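Local atomic coordinates of RhCC (Rhodococcus jostii, PDB entry 4U5R), a protein that probably acts as a cofactor-independent oxygenase of the tautomerase superfamily, built from beta-alpha-beta units and able to bind magnesium. Residues L66-A70 with R71-T75; E88-A91 with P92-E96. The protein carries 1 engineered substitution. All blocks are in the same frame, centred on the assembly; numbering follows the deposited sequence.

Interaction 1: L66-A70 with R71-T75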
# COMPACT_ATOMS: atom_id res chain seq x y z
N LEU B 66 -5.81 -2.67 -4.44
CA LEU B 66 -6.75 -2.81 -3.34
C LEU B 66 -6.27 -3.80 -2.32
O LEU B 66 -5.60 -4.75 -2.68
CB LEU B 66 -8.13 -3.18 -3.89
CG LEU B 66 -8.31 -4.41 -4.79
CD1 LEU B 66 -9.57 -5.19 -4.46
CD2 LEU B 66 -8.30 -3.99 -6.25
N ASP B 67 -6.55 -3.52 -1.04
CA ASP B 67 -6.44 -4.53 0.02
C ASP B 67 -7.78 -5.17 0.33
O ASP B 67 -8.81 -4.48 0.40
CB ASP B 67 -5.92 -3.92 1.33
CG ASP B 67 -4.47 -3.44 1.25
OD1 ASP B 67 -3.65 -4.00 0.52
OD2 ASP B 67 -4.14 -2.49 1.99
N HIS B 68 -7.77 -6.48 0.55
CA HIS B 68 -8.91 -7.17 1.12
C HIS B 68 -8.57 -7.49 2.56
O HIS B 68 -7.53 -8.09 2.83
CB HIS B 68 -9.22 -8.45 0.35
CG HIS B 68 -10.04 -8.23 -0.87
ND1 HIS B 68 -10.49 -9.28 -1.65
CD2 HIS B 68 -10.54 -7.10 -1.45
CE1 HIS B 68 -11.21 -8.81 -2.65
NE2 HIS B 68 -11.26 -7.49 -2.55
N ILE B 69 -9.46 -7.09 3.47
CA ILE B 69 -9.24 -7.20 4.90
C ILE B 69 -10.24 -8.12 5.58
O ILE B 69 -9.87 -8.91 6.44
CB ILE B 69 -9.32 -5.82 5.57
CG1 ILE B 69 -8.50 -4.81 4.76
CG2 ILE B 69 -8.84 -5.91 7.02
CD1 ILE B 69 -8.95 -3.34 4.95
N ALA B 70 -11.51 -7.99 5.20
CA ALA B 70 -12.58 -8.67 5.91
C ALA B 70 -12.63 -10.16 5.57
O ALA B 70 -12.85 -11.00 6.45
CB ALA B 70 -13.92 -8.00 5.60
N ARG B 71 -12.40 -10.50 4.31
CA ARG B 71 -12.50 -11.90 3.89
C ARG B 71 -11.21 -12.37 3.23
O ARG B 71 -10.47 -11.58 2.63
CB ARG B 71 -13.66 -12.09 2.91
CG ARG B 71 -15.04 -11.70 3.43
CD ARG B 71 -15.62 -12.74 4.37
NE ARG B 71 -17.08 -12.63 4.49
CZ ARG B 71 -17.70 -11.80 5.32
NH1 ARG B 71 -16.99 -10.98 6.09
NH2 ARG B 71 -19.02 -11.77 5.36
N GLN B 72 -10.93 -13.67 3.36
CA GLN B 72 -9.90 -14.31 2.56
C GLN B 72 -10.57 -15.04 1.40
O GLN B 72 -11.69 -15.52 1.53
CB GLN B 72 -9.08 -15.30 3.39
CG GLN B 72 -7.82 -14.73 4.00
CD GLN B 72 -6.92 -15.80 4.59
OE1 GLN B 72 -7.40 -16.78 5.17
NE2 GLN B 72 -5.61 -15.63 4.43
N MET B 73 -9.87 -15.13 0.28
CA MET B 73 -10.35 -15.90 -0.86
C MET B 73 -9.51 -17.16 -0.97
O MET B 73 -8.32 -17.11 -1.28
CB MET B 73 -10.27 -15.07 -2.15
CG MET B 73 -11.18 -13.86 -2.13
SD MET B 73 -11.00 -12.80 -3.59
CE MET B 73 -9.34 -12.17 -3.35
N GLU B 74 -10.14 -18.31 -0.69
CA GLU B 74 -9.40 -19.53 -0.42
C GLU B 74 -9.28 -20.53 -1.57
O GLU B 74 -8.62 -21.56 -1.42
CB GLU B 74 -10.02 -20.24 0.79
CG GLU B 74 -10.01 -19.41 2.06
CD GLU B 74 -10.46 -20.20 3.27
OE1 GLU B 74 -10.24 -21.43 3.30
OE2 GLU B 74 -11.05 -19.60 4.19
N THR B 75 -9.92 -20.26 -2.71
CA THR B 75 -9.82 -21.17 -3.85
C THR B 75 -9.47 -20.41 -5.11
O THR B 75 -9.74 -19.22 -5.21
CB THR B 75 -11.14 -21.93 -4.11
OG1 THR B 75 -12.17 -21.00 -4.47
CG2 THR B 75 -11.57 -22.73 -2.89
O HOH W 1 -9.81 -11.58 -0.16
O HOH W 2 -7.78 -10.87 3.82
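His68, the last residue of strand 61-68, meets Met73 where the chain turns toward helix 76-90. The methyl CE of Met73 packs obliquely on the imidazole, 3.5 Å from ND1 of His68, while SD of Met73 sits at the ring edge, 5.0 Å from the centroid. A bend at chi3 (-67°) carries that methyl back to the ring, and the two side chains cross at about a right angle. This is the tight, buried side: Met82 of helix 76-90 touches both residues, and Tyr28 hydrogen-bonds NE2 of His68. Across the bend the grip is looser and runs through water. One water in the ring plane lies 2.8 Å from ND1 of His68 and donates to O of Arg71 at 2.9 Å; a second water lies between O of His68 and the same carbonyl. The aliphatic part of Arg71 runs alongside the Ala70 carbonyl, whose O lies at the guanidinium edge, and NH2 makes a salt bridge to Glu128. Were Arg71 an alanine, Glu128 would probably lose this cationic partner, and packing on Val32 and Leu34 would thin. No direct hydrogen bond joins 66-70 to 71-75; water links imidazole to carbonyl, and with Tyr28 it serves both ring nitrogens.

Interaction 2: E88-A91 with P92-E96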
# COMPACT_ATOMS: atom_id res chain seq x y z
N GLU B 88 -15.18 -6.38 -14.82
CA GLU B 88 -16.53 -6.13 -15.33
C GLU B 88 -17.08 -4.78 -14.87
O GLU B 88 -17.67 -4.05 -15.66
CB GLU B 88 -17.46 -7.28 -14.92
CG GLU B 88 -17.44 -8.46 -15.88
CD GLU B 88 -18.24 -9.66 -15.40
OE1 GLU B 88 -18.91 -9.55 -14.35
OE2 GLU B 88 -18.18 -10.72 -16.06
N LYS B 89 -16.87 -4.44 -13.60
CA LYS B 89 -17.33 -3.15 -13.06
C LYS B 89 -16.52 -1.96 -13.56
O LYS B 89 -17.05 -0.87 -13.75
CB LYS B 89 -17.28 -3.17 -11.52
CG LYS B 89 -18.02 -4.33 -10.89
CD LYS B 89 -19.49 -4.32 -11.30
CE LYS B 89 -20.28 -5.38 -10.55
NZ LYS B 89 -21.75 -5.28 -10.82
N LEU B 90 -15.23 -2.18 -13.76
CA LEU B 90 -14.33 -1.11 -14.19
C LEU B 90 -14.49 -0.74 -15.66
O LEU B 90 -14.30 0.43 -16.03
CB LEU B 90 -12.87 -1.52 -13.95
CG LEU B 90 -12.37 -1.71 -12.52
CD1 LEU B 90 -10.98 -2.31 -12.56
CD2 LEU B 90 -12.36 -0.40 -11.77
N ALA B 91 -14.83 -1.72 -16.50
CA ALA B 91 -14.78 -1.55 -17.96
C ALA B 91 -15.54 -0.34 -18.52
O ALA B 91 -15.02 0.34 -19.40
CB ALA B 91 -15.28 -2.82 -18.64
N PRO B 92 -16.76 -0.04 -18.01
CA PRO B 92 -17.45 1.12 -18.58
C PRO B 92 -16.76 2.47 -18.36
O PRO B 92 -16.92 3.38 -19.19
CB PRO B 92 -18.81 1.10 -17.87
CG PRO B 92 -19.02 -0.34 -17.55
CD PRO B 92 -17.65 -0.80 -17.11
N PHE B 93 -15.96 2.58 -17.30
CA PHE B 93 -15.29 3.83 -16.95
C PHE B 93 -13.84 3.91 -17.41
O PHE B 93 -13.29 5.00 -17.53
CB PHE B 93 -15.34 4.04 -15.43
CG PHE B 93 -16.73 4.03 -14.86
CD1 PHE B 93 -17.47 5.20 -14.74
CD2 PHE B 93 -17.29 2.84 -14.41
CE1 PHE B 93 -18.75 5.18 -14.21
CE2 PHE B 93 -18.57 2.82 -13.88
CZ PHE B 93 -19.30 4.00 -13.78
N ILE B 94 -13.23 2.76 -17.64
CA ILE B 94 -11.79 2.71 -17.90
C ILE B 94 -11.51 2.09 -19.28
O ILE B 94 -11.20 2.83 -20.22
CB ILE B 94 -11.08 1.96 -16.75
CG1 ILE B 94 -11.31 2.75 -15.45
CG2 ILE B 94 -9.59 1.87 -17.02
CD1 ILE B 94 -10.91 2.01 -14.20
N LYS B 95 -11.64 0.77 -19.43
CA LYS B 95 -11.42 0.14 -20.74
C LYS B 95 -12.20 0.85 -21.85
O LYS B 95 -11.61 1.21 -22.88
CB LYS B 95 -11.81 -1.34 -20.71
CG LYS B 95 -11.68 -2.06 -22.06
CD LYS B 95 -12.07 -3.53 -21.95
CE LYS B 95 -11.81 -4.29 -23.25
NZ LYS B 95 -10.34 -4.51 -23.47
N GLU B 96 -13.49 1.09 -21.63
CA GLU B 96 -14.36 1.58 -22.70
C GLU B 96 -14.23 3.09 -22.95
O GLU B 96 -14.85 3.62 -23.87
CB GLU B 96 -15.82 1.21 -22.38
CG GLU B 96 -16.04 -0.30 -22.44
CD GLU B 96 -17.43 -0.73 -21.96
OE1 GLU B 96 -18.34 0.12 -21.90
OE2 GLU B 96 -17.59 -1.93 -21.63
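Leu90 and Phe93 join the last turn of helix 76-90 to the loop that leads into strand 100-107, the alpha-to-beta connection of a beta-alpha-beta unit in this tautomerase-superfamily fold. The carbonyl O of Leu90 accepts from N of Phe93 at 3.0 Å, with the donor standing 38° out of the carbonyl plane, and takes a second, weak bond from N of Ile94. One residue on, O of Ala91 accepts from N of Glu96 at 2.8 Å, a straighter bond with an angle of 159° at the hydrogen. Pro92 has no N-H to offer, and the peptide link brings its ring CD to 3.5 Å from the methyl CB of Ala91.

The side chains sort to different neighbours. Leu90 and Ile94 lie alongside each other and point the same way, CD2 of Leu90 reaching CD1 of Ile94 at 3.7 Å. In Ile94, chi1 (-62°) sets CG1 anti to the carbonyl carbon, and the extended chi2 then brings CD1 to the leucine. Beyond this pair lies the sheet: Leu90 rests on Ile64 and Ile103, Ile94 on Val62 and Trp101. Phe93 turns instead to helix 14-32, where Gln19 and Leu20 receive it, and Phe12 bridges the two groups by touching both Phe93 and Ile94. Lys89 packs on Ala23 and Ile27 of that same helix. The phenyl ring of Phe93 also presents its edge to the backbone carbonyl of Lys89, whose O lies in the ring plane, 3.8 Å from CD2 of Phe93.

Helix 76-90 ties the two contacts together: interaction 1 closes just before its first turn and interaction 2 opens on its last, leaving their centres about 22 Å apart and their nearest atoms about 7 Å apart, without touching. Interaction 1 begins in strand 61-68 and interaction 2 packs on it; Leu66 and Leu90 both touch Ile103 of strand 100-107. Their surroundings differ. The side chain of His68 in interaction 1 lies about 7 Å from that of Ala106, an engineered residue at the magnesium-binding position, where no metal is bound to this chain, and neighbouring subunits reach residues 66-75. Residues 88-96 touch no other chain of the assembly and lie away from that site.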